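Local structure of ribonucleoside-diphosphate reductase subunit beta (Streptococcus sanguinis, 4N83) at residues L65-S70 against V99-Y104; L156-F161 against N258-N263; Y200-A205 against M262-D267. The protein is the manganese-binding beta subunit of a class Ib ribonucleotide reductase, which probably supplies deoxyribonucleotides for DNA synthesis. All blocks are in the same frame, centred on the assembly; numbering follows the deposited sequence.

Two of the contacts hold ligands of the dimanganese centre of a ferritin-like helical bundle, and the third lies further out. Contact 1, between helices 49-78 and 84-111, and contact 2, between helices 148-160 and 246-263, have centres 18 Å apart and meet at the metal of chain J, where D66 and E157 are both ligands; D66 OD1 and E157 OE2 lie 3.8 Å apart. Contact 3 lies 11 Å from contact 2 between centres and shares M262 and N263 with it, as helix 246-263 ends there. Its centre is 25 Å from that of contact 1, with nearest atoms about 12 Å apart, and the side chain of N263 is still about 10 Å from a manganese.

Contact 1. Residues L65-S70 against V99-Y104; sequences LDTLQS and VHAKSY. With MN (manganese (II) ion), chain J.
D66 is buried against A101, H100 and Y104 where helices 49-78 and 84-111 run nearly antiparallel, at 152° with their axes 8.2 Å apart. Its backbone end sits on A101: the two CA atoms are 4.9 Å apart, and the small methyl of A101 comes within 3.9 Å of D66 CB, so the helices can close up. The carboxylate divides its two oxygens. OD1 binds the manganese of chain J at 2.1 Å and lies at the edge of the H100 ring, near its plane. H100 belongs to the same metal site; its ND1 stands 2.9 Å from the manganese, long for a metal bond even at this resolution, and makes a weak hydrogen bond to E97, while NE2 is hydrogen-bonded to D190. OD2 accepts a hydrogen bond from Y104 OH at 2.7 Å, met nearly head-on, with the carboxylate and phenol planes 36° apart; Y104 CG, anti to its carbonyl carbon (chi1 -58°), directs the ring there. E97, E157 and E191 also bind this manganese, and F59, L62 and T63 pack against Y104. One carboxylate therefore ties the manganese to Y104, the predicted active-site tyrosine, consistent with the coupling of metal centre and tyrosyl radical in this family.

Contact 2. Residues L156-F161 against N258-N263; sequences LETFLF and NKALMN. With MN (manganese (II) ion), chain I; MN (manganese (II) ion), chain J.
T158 and A260 face each other at the centre of this contact, and what holds them is apolar packing. Their CB atoms are 4.0 Å apart, and A260 CB also rests 3.9 Å from CB of F159, so a single methyl fills the notch between two consecutive side chains. The F159 ring itself turns away from A260. The methyl of T158 reaches further across: with CG2 anti to the backbone N, it lies over the backbone of helix 246-263 near K259 and A260, and touches N263 OD1 at 3.4 Å.

No hydrogen bond crosses between the two segments. T158 OG1 is turned back to the carbonyl O of V154, one turn earlier in its own helix, which leaves the methyl as the part of the side chain presented to N263.

Metal binding occupies the far side of 156-161. The extended side chain of E157 bridges the pair, OE1 to the manganese of chain I at 2.0 Å and OE2 to that of chain J at 2.4 Å. Its CG lies over one face of the F161 ring, toward the rim.

The two helices run roughly antiparallel, at 144°, and a wider pi-type turn spans 156-160. Segment 156-161 lies between three helices: L156 and F161 pack on helix 49-78 at the metal side, L160 reaches helix 211-240, and T158 and F159 meet helix 246-263, where L253 and A257 also touch F159.

Contact 3. Residues Y200-A205 against M262-D267; sequences YKFQLA and MNLGQD
The F202 ring carries L264 on one face: CD2 of the leucine sits 3.7 Å from the ring centroid and 23° off the normal, a CH-pi contact displaced toward the CG and CD2 side of the ring. The two side chains cross at about a right angle. F202 has CG anti to the backbone N (chi1 172°), which brings one ring face to L264 CD2. The L264 carbonyl O also lies near CD2 and CE2 of the ring. Around this pair, I151, L147 and L217 pack on F202 and V154 and M221 on L264, so the apolar part is embedded among helices 148-160 and 211-240 and the loop residue L147.

The other flat group is the carboxamide of Q203. Its chain runs extended beyond CG past the L264 carbonyl, and the amide arrives beside G265, with CD 3.5 Å from G265 CA. NE2 gives a hydrogen bond to N263 O at 2.7 Å, but a weak one, since the N-H...O angle is 122°. G265 N is near NE2 as well, yet both are donors and no bond joins them.

G265 ends helix 246-263 in a Schellman motif. Its positive phi takes the chain out of the helix, with a weak bond from G265 N to M262 O and a probable one from Q266 N to L261 O, at 2.8 Å. A glycine, without a side chain, suits both that backbone and the close approach of Q203.

Chemically, a side-chain amide of helix 178-206 supplies a weak donor to a carbonyl at the C-terminal end of helix 246-263, where the helix dipole would favour one, while the leucine-phenylalanine pair beside it packs in the apolar interior.

Contact 1. Residues L65-S70 against V99-Y104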
loop_
_atom_site.group_PDB
_atom_site.type_symbol
_atom_site.label_atom_id
_atom_site.label_comp_id
_atom_site.label_asym_id
_atom_site.label_seq_id
_atom_site.Cartn_x
_atom_site.Cartn_y
_atom_site.Cartn_z
ATOM N N LEU A 65 4.778 -15.390 6.899
ATOM C CA LEU A 65 5.263 -15.083 5.555
ATOM C C LEU A 65 4.493 -13.952 4.863
ATOM O O LEU A 65 5.035 -13.296 3.973
ATOM C CB LEU A 65 5.235 -16.341 4.689
ATOM C CG LEU A 65 6.049 -17.524 5.223
ATOM C CD1 LEU A 65 5.722 -18.790 4.446
ATOM C CD2 LEU A 65 7.542 -17.228 5.174
ATOM N N ASP A 66 3.238 -13.734 5.253
ATOM C CA ASP A 66 2.491 -12.551 4.797
ATOM C C ASP A 66 2.940 -11.297 5.554
ATOM O O ASP A 66 2.806 -10.182 5.046
ATOM C CB ASP A 66 0.973 -12.751 4.934
ATOM C CG ASP A 66 0.337 -13.324 3.672
ATOM O OD1 ASP A 66 0.518 -12.735 2.585
ATOM O OD2 ASP A 66 -0.361 -14.354 3.770
ATOM N N THR A 67 3.459 -11.485 6.769
ATOM C CA THR A 67 4.095 -10.404 7.525
ATOM C C THR A 67 5.451 -10.068 6.908
ATOM O O THR A 67 5.815 -8.898 6.786
ATOM C CB THR A 67 4.310 -10.790 9.004
ATOM O OG1 THR A 67 3.087 -11.292 9.553
ATOM C CG2 THR A 67 4.773 -9.585 9.820
ATOM N N LEU A 68 6.193 -11.109 6.536
ATOM C CA LEU A 68 7.485 -10.959 5.865
ATOM C C LEU A 68 7.368 -10.141 4.580
ATOM O O LEU A 68 8.221 -9.300 4.294
ATOM C CB LEU A 68 8.070 -12.340 5.545
ATOM C CG LEU A 68 9.373 -12.398 4.744
ATOM C CD1 LEU A 68 10.514 -11.764 5.523
ATOM C CD2 LEU A 68 9.704 -13.837 4.381
ATOM N N GLN A 69 6.309 -10.398 3.815
ATOM C CA GLN A 69 6.096 -9.730 2.531
ATOM C C GLN A 69 5.674 -8.268 2.687
ATOM O O GLN A 69 6.192 -7.394 1.988
ATOM C CB GLN A 69 5.057 -10.487 1.695
ATOM C CG GLN A 69 5.547 -11.813 1.132
ATOM C CD GLN A 69 6.506 -11.643 -0.033
ATOM O OE1 GLN A 69 6.120 -11.773 -1.194
ATOM N NE2 GLN A 69 7.763 -11.349 0.273
ATOM N N SER A 70 4.741 -8.005 3.600
ATOM C CA SER A 70 4.197 -6.656 3.781
ATOM C C SER A 70 5.235 -5.645 4.281
ATOM O O SER A 70 5.252 -4.497 3.840
ATOM C CB SER A 70 3.000 -6.679 4.740
ATOM O OG SER A 70 3.379 -7.065 6.051
ATOM N N VAL A 99 -3.162 -6.947 4.381
ATOM C CA VAL A 99 -4.533 -7.441 4.526
ATOM C C VAL A 99 -4.523 -8.962 4.668
ATOM O O VAL A 99 -5.283 -9.518 5.462
ATOM C CB VAL A 99 -5.429 -7.034 3.333
ATOM C CG1 VAL A 99 -6.802 -7.691 3.430
ATOM C CG2 VAL A 99 -5.579 -5.520 3.269
ATOM N N HIS A 100 -3.656 -9.623 3.902
ATOM C CA HIS A 100 -3.486 -11.073 4.002
ATOM C C HIS A 100 -2.976 -11.461 5.390
ATOM O O HIS A 100 -3.441 -12.438 5.979
ATOM C CB HIS A 100 -2.515 -11.596 2.934
ATOM C CG HIS A 100 -2.947 -11.321 1.526
ATOM N ND1 HIS A 100 -2.100 -11.457 0.449
ATOM C CD2 HIS A 100 -4.129 -10.896 1.022
ATOM C CE1 HIS A 100 -2.745 -11.143 -0.660
ATOM N NE2 HIS A 100 -3.979 -10.798 -0.340
ATOM N N ALA A 101 -2.025 -10.689 5.908
ATOM C CA ALA A 101 -1.470 -10.929 7.239
ATOM C C ALA A 101 -2.524 -10.745 8.334
ATOM O O ALA A 101 -2.580 -11.529 9.286
ATOM C CB ALA A 101 -0.283 -10.012 7.487
ATOM N N LYS A 102 -3.356 -9.714 8.191
ATOM C CA LYS A 102 -4.416 -9.436 9.162
ATOM C C LYS A 102 -5.533 -10.480 9.115
ATOM O O LYS A 102 -6.013 -10.920 10.161
ATOM C CB LYS A 102 -5.007 -8.035 8.946
ATOM C CG LYS A 102 -6.198 -7.725 9.846
ATOM C CD LYS A 102 -6.650 -6.281 9.724
ATOM C CE LYS A 102 -8.026 -6.081 10.344
ATOM N NZ LYS A 102 -8.062 -6.443 11.787
ATOM N N SER A 103 -5.939 -10.870 7.908
ATOM C CA SER A 103 -7.067 -11.791 7.716
ATOM C C SER A 103 -6.986 -13.057 8.580
ATOM O O SER A 103 -8.014 -13.571 9.025
ATOM C CB SER A 103 -7.199 -12.175 6.239
ATOM O OG SER A 103 -5.990 -12.710 5.735
ATOM N N TYR A 104 -5.770 -13.548 8.815
ATOM C CA TYR A 104 -5.560 -14.716 9.672
ATOM C C TYR A 104 -5.996 -14.453 11.114
ATOM O O TYR A 104 -6.567 -15.332 11.760
ATOM C CB TYR A 104 -4.091 -15.144 9.665
ATOM C CG TYR A 104 -3.540 -15.476 8.297
ATOM C CD1 TYR A 104 -4.084 -16.507 7.537
ATOM C CD2 TYR A 104 -2.463 -14.770 7.769
ATOM C CE1 TYR A 104 -3.577 -16.819 6.285
ATOM C CE2 TYR A 104 -1.948 -15.074 6.521
ATOM C CZ TYR A 104 -2.508 -16.098 5.780
ATOM O OH TYR A 104 -1.998 -16.404 4.537
HETATM MN MN MN J . 0.515 -12.785 0.463
#

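Contact 2. Residues L156-F161 against N258-N263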
loop_
_atom_site.group_PDB
_atom_site.type_symbol
_atom_site.label_atom_id
_atom_site.label_comp_id
_atom_site.label_asym_id
_atom_site.label_seq_id
_atom_site.Cartn_x
_atom_site.Cartn_y
_atom_site.Cartn_z
ATOM N N LEU A 156 7.976 -18.002 -3.092
ATOM C CA LEU A 156 7.334 -17.881 -1.787
ATOM C C LEU A 156 5.827 -18.087 -1.892
ATOM O O LEU A 156 5.290 -19.058 -1.361
ATOM C CB LEU A 156 7.641 -16.512 -1.163
ATOM C CG LEU A 156 6.977 -16.152 0.171
ATOM C CD1 LEU A 156 7.179 -17.249 1.204
ATOM C CD2 LEU A 156 7.520 -14.825 0.682
ATOM N N GLU A 157 5.162 -17.192 -2.614
ATOM C CA GLU A 157 3.701 -17.108 -2.592
ATOM C C GLU A 157 2.980 -17.926 -3.670
ATOM O O GLU A 157 1.787 -18.200 -3.529
ATOM C CB GLU A 157 3.280 -15.641 -2.664
ATOM C CG GLU A 157 3.836 -14.820 -1.513
ATOM C CD GLU A 157 3.367 -13.383 -1.536
ATOM O OE1 GLU A 157 3.674 -12.672 -2.517
ATOM O OE2 GLU A 157 2.693 -12.968 -0.574
ATOM N N THR A 158 3.691 -18.318 -4.728
ATOM C CA THR A 158 3.099 -19.114 -5.813
ATOM C C THR A 158 3.298 -20.625 -5.622
ATOM O O THR A 158 2.580 -21.421 -6.228
ATOM C CB THR A 158 3.681 -18.724 -7.192
ATOM O OG1 THR A 158 3.939 -17.314 -7.232
ATOM C CG2 THR A 158 2.721 -19.097 -8.319
ATOM N N PHE A 159 4.257 -21.012 -4.779
ATOM C CA PHE A 159 4.671 -22.414 -4.655
ATOM C C PHE A 159 4.599 -22.935 -3.213
ATOM O O PHE A 159 3.789 -23.814 -2.913
ATOM C CB PHE A 159 6.075 -22.590 -5.269
ATOM C CG PHE A 159 6.923 -23.648 -4.608
ATOM C CD1 PHE A 159 6.543 -24.984 -4.627
ATOM C CD2 PHE A 159 8.117 -23.304 -3.986
ATOM C CE1 PHE A 159 7.328 -25.951 -4.022
ATOM C CE2 PHE A 159 8.906 -24.268 -3.382
ATOM C CZ PHE A 159 8.511 -25.593 -3.400
ATOM N N LEU A 160 5.433 -22.394 -2.327
ATOM C CA LEU A 160 5.555 -22.920 -0.958
ATOM C C LEU A 160 4.529 -22.349 0.032
ATOM O O LEU A 160 4.486 -22.769 1.191
ATOM C CB LEU A 160 6.989 -22.751 -0.433
ATOM C CG LEU A 160 7.580 -21.341 -0.288
ATOM C CD1 LEU A 160 7.259 -20.731 1.071
ATOM C CD2 LEU A 160 9.086 -21.373 -0.516
ATOM N N PHE A 161 3.714 -21.398 -0.422
ATOM C CA PHE A 161 2.529 -20.966 0.331
ATOM C C PHE A 161 1.448 -22.053 0.299
ATOM O O PHE A 161 0.641 -22.161 1.223
ATOM C CB PHE A 161 1.954 -19.659 -0.246
ATOM C CG PHE A 161 2.178 -18.446 0.623
ATOM C CD1 PHE A 161 1.101 -17.694 1.077
ATOM C CD2 PHE A 161 3.460 -18.044 0.974
ATOM C CE1 PHE A 161 1.297 -16.574 1.866
ATOM C CE2 PHE A 161 3.661 -16.925 1.763
ATOM C CZ PHE A 161 2.579 -16.189 2.211
ATOM N N ASN A 258 5.700 -25.686 -10.525
ATOM C CA ASN A 258 5.714 -25.471 -11.970
ATOM C C ASN A 258 5.065 -24.147 -12.372
ATOM O O ASN A 258 5.480 -23.519 -13.347
ATOM C CB ASN A 258 5.009 -26.631 -12.679
ATOM C CG ASN A 258 5.640 -27.979 -12.364
ATOM O OD1 ASN A 258 6.855 -28.082 -12.190
ATOM N ND2 ASN A 258 4.814 -29.020 -12.289
ATOM N N LYS A 259 4.044 -23.734 -11.623
ATOM C CA LYS A 259 3.378 -22.451 -11.860
ATOM C C LYS A 259 4.288 -21.278 -11.500
ATOM O O LYS A 259 4.284 -20.254 -12.183
ATOM C CB LYS A 259 2.067 -22.367 -11.073
ATOM C CG LYS A 259 1.001 -23.332 -11.566
ATOM C CD LYS A 259 -0.312 -23.155 -10.822
ATOM C CE LYS A 259 -1.398 -24.038 -11.416
ATOM N NZ LYS A 259 -2.647 -24.020 -10.607
ATOM N N ALA A 260 5.064 -21.437 -10.428
ATOM C CA ALA A 260 6.082 -20.454 -10.052
ATOM C C ALA A 260 7.153 -20.354 -11.138
ATOM O O ALA A 260 7.634 -19.263 -11.450
ATOM C CB ALA A 260 6.713 -20.827 -8.719
ATOM N N LEU A 261 7.521 -21.503 -11.703
ATOM C CA LEU A 261 8.429 -21.557 -12.848
ATOM C C LEU A 261 7.802 -20.905 -14.080
ATOM O O LEU A 261 8.460 -20.139 -14.786
ATOM C CB LEU A 261 8.806 -23.010 -13.172
ATOM C CG LEU A 261 9.835 -23.671 -12.249
ATOM C CD1 LEU A 261 9.669 -25.186 -12.228
ATOM C CD2 LEU A 261 11.248 -23.291 -12.668
ATOM N N MET A 262 6.529 -21.211 -14.324
ATOM C CA MET A 262 5.825 -20.717 -15.506
ATOM C C MET A 262 5.631 -19.200 -15.482
ATOM O O MET A 262 5.671 -18.554 -16.529
ATOM C CB MET A 262 4.471 -21.417 -15.651
ATOM C CG MET A 262 3.770 -21.142 -16.974
ATOM S SD MET A 262 2.701 -22.494 -17.501
ATOM C CE MET A 262 3.913 -23.733 -17.963
ATOM N N ASN A 263 5.421 -18.639 -14.292
ATOM C CA ASN A 263 5.323 -17.187 -14.137
ATOM C C ASN A 263 6.657 -16.497 -14.415
ATOM O O ASN A 263 6.690 -15.438 -15.041
ATOM C CB ASN A 263 4.836 -16.815 -12.732
ATOM C CG ASN A 263 3.390 -17.208 -12.482
ATOM O OD1 ASN A 263 3.020 -17.548 -11.360
ATOM N ND2 ASN A 263 2.565 -17.158 -13.521
HETATM MN MN MN I . 2.715 -11.207 -3.419
HETATM MN MN MN J . 0.515 -12.785 0.463
#

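Contact 3. Residues Y200-A205 against M262-D267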
loop_
_atom_site.group_PDB
_atom_site.type_symbol
_atom_site.label_atom_id
_atom_site.label_comp_id
_atom_site.label_asym_id
_atom_site.label_seq_id
_atom_site.Cartn_x
_atom_site.Cartn_y
_atom_site.Cartn_z
ATOM N N TYR A 200 6.490 -11.484 -14.707
ATOM C CA TYR A 200 6.575 -10.831 -16.015
ATOM C C TYR A 200 7.733 -9.837 -16.065
ATOM O O TYR A 200 8.514 -9.836 -17.017
ATOM C CB TYR A 200 5.267 -10.114 -16.363
ATOM C CG TYR A 200 5.431 -9.084 -17.457
ATOM C CD1 TYR A 200 5.774 -9.464 -18.750
ATOM C CD2 TYR A 200 5.263 -7.728 -17.196
ATOM C CE1 TYR A 200 5.934 -8.527 -19.754
ATOM C CE2 TYR A 200 5.421 -6.782 -18.194
ATOM C CZ TYR A 200 5.756 -7.186 -19.472
ATOM O OH TYR A 200 5.913 -6.252 -20.470
ATOM N N LYS A 201 7.825 -8.987 -15.044
ATOM C CA LYS A 201 8.910 -8.006 -14.937
ATOM C C LYS A 201 10.276 -8.680 -14.793
ATOM O O LYS A 201 11.303 -8.093 -15.131
ATOM C CB LYS A 201 8.664 -7.055 -13.758
ATOM C CG LYS A 201 7.551 -6.045 -13.993
ATOM C CD LYS A 201 8.007 -4.913 -14.903
ATOM C CE LYS A 201 6.865 -3.978 -15.270
ATOM N NZ LYS A 201 7.279 -2.954 -16.270
ATOM N N PHE A 202 10.272 -9.907 -14.278
ATOM C CA PHE A 202 11.469 -10.745 -14.225
ATOM C C PHE A 202 11.950 -11.112 -15.633
ATOM O O PHE A 202 13.139 -11.010 -15.931
ATOM C CB PHE A 202 11.179 -12.010 -13.400
ATOM C CG PHE A 202 12.278 -13.032 -13.436
ATOM C CD1 PHE A 202 13.367 -12.931 -12.583
ATOM C CD2 PHE A 202 12.213 -14.105 -14.315
ATOM C CE1 PHE A 202 14.378 -13.876 -12.614
ATOM C CE2 PHE A 202 13.220 -15.054 -14.351
ATOM C CZ PHE A 202 14.305 -14.939 -13.498
ATOM N N GLN A 203 11.019 -11.525 -16.491
ATOM C CA GLN A 203 11.339 -11.933 -17.866
ATOM C C GLN A 203 11.842 -10.783 -18.745
ATOM O O GLN A 203 12.535 -11.020 -19.733
ATOM C CB GLN A 203 10.124 -12.589 -18.530
ATOM C CG GLN A 203 9.752 -13.940 -17.938
ATOM C CD GLN A 203 8.392 -14.427 -18.405
ATOM O OE1 GLN A 203 8.050 -14.307 -19.582
ATOM N NE2 GLN A 203 7.612 -14.987 -17.487
ATOM N N LEU A 204 11.481 -9.550 -18.398
ATOM C CA LEU A 204 12.000 -8.373 -19.098
ATOM C C LEU A 204 13.484 -8.189 -18.810
ATOM O O LEU A 204 14.282 -8.018 -19.729
ATOM C CB LEU A 204 11.224 -7.104 -18.712
ATOM C CG LEU A 204 10.121 -6.657 -19.678
ATOM C CD1 LEU A 204 9.156 -7.786 -20.011
ATOM C CD2 LEU A 204 9.371 -5.467 -19.099
ATOM N N ALA A 205 13.845 -8.238 -17.530
ATOM C CA ALA A 205 15.238 -8.086 -17.104
ATOM C C ALA A 205 16.059 -9.370 -17.286
ATOM O O ALA A 205 17.285 -9.335 -17.197
ATOM C CB ALA A 205 15.298 -7.618 -15.658
ATOM N N MET A 262 6.529 -21.211 -14.324
ATOM C CA MET A 262 5.825 -20.717 -15.506
ATOM C C MET A 262 5.631 -19.200 -15.482
ATOM O O MET A 262 5.671 -18.554 -16.529
ATOM C CB MET A 262 4.471 -21.417 -15.651
ATOM C CG MET A 262 3.770 -21.142 -16.974
ATOM S SD MET A 262 2.701 -22.494 -17.501
ATOM C CE MET A 262 3.913 -23.733 -17.963
ATOM N N ASN A 263 5.421 -18.639 -14.292
ATOM C CA ASN A 263 5.323 -17.187 -14.137
ATOM C C ASN A 263 6.657 -16.497 -14.415
ATOM O O ASN A 263 6.690 -15.438 -15.041
ATOM C CB ASN A 263 4.836 -16.815 -12.732
ATOM C CG ASN A 263 3.390 -17.208 -12.482
ATOM O OD1 ASN A 263 3.020 -17.548 -11.360
ATOM N ND2 ASN A 263 2.565 -17.158 -13.521
ATOM N N LEU A 264 7.750 -17.106 -13.959
ATOM C CA LEU A 264 9.095 -16.556 -14.169
ATOM C C LEU A 264 9.638 -16.817 -15.582
ATOM O O LEU A 264 10.748 -16.392 -15.905
ATOM C CB LEU A 264 10.065 -17.107 -13.118
ATOM C CG LEU A 264 9.835 -16.601 -11.688
ATOM C CD1 LEU A 264 10.462 -17.532 -10.661
ATOM C CD2 LEU A 264 10.372 -15.187 -11.518
ATOM N N GLY A 265 8.864 -17.512 -16.412
ATOM C CA GLY A 265 9.231 -17.751 -17.807
ATOM C C GLY A 265 10.098 -18.980 -18.005
ATOM O O GLY A 265 10.829 -19.075 -18.992
ATOM N N GLN A 266 10.013 -19.923 -17.068
ATOM C CA GLN A 266 10.769 -21.169 -17.139
ATOM C C GLN A 266 9.832 -22.355 -17.332
ATOM O O GLN A 266 8.615 -22.237 -17.174
ATOM C CB GLN A 266 11.607 -21.358 -15.871
ATOM C CG GLN A 266 12.781 -20.394 -15.749
ATOM C CD GLN A 266 13.789 -20.520 -16.881
ATOM O OE1 GLN A 266 14.384 -19.530 -17.307
ATOM N NE2 GLN A 266 13.983 -21.738 -17.377
ATOM N N ASP A 267 10.418 -23.499 -17.668
ATOM C CA ASP A 267 9.656 -24.697 -18.010
ATOM C C ASP A 267 9.242 -25.463 -16.751
ATOM O O ASP A 267 9.933 -25.395 -15.733
ATOM C CB ASP A 267 10.489 -25.593 -18.930
ATOM C CG ASP A 267 10.926 -24.879 -20.198
ATOM O OD1 ASP A 267 10.055 -24.331 -20.905
ATOM O OD2 ASP A 267 12.140 -24.863 -20.489
#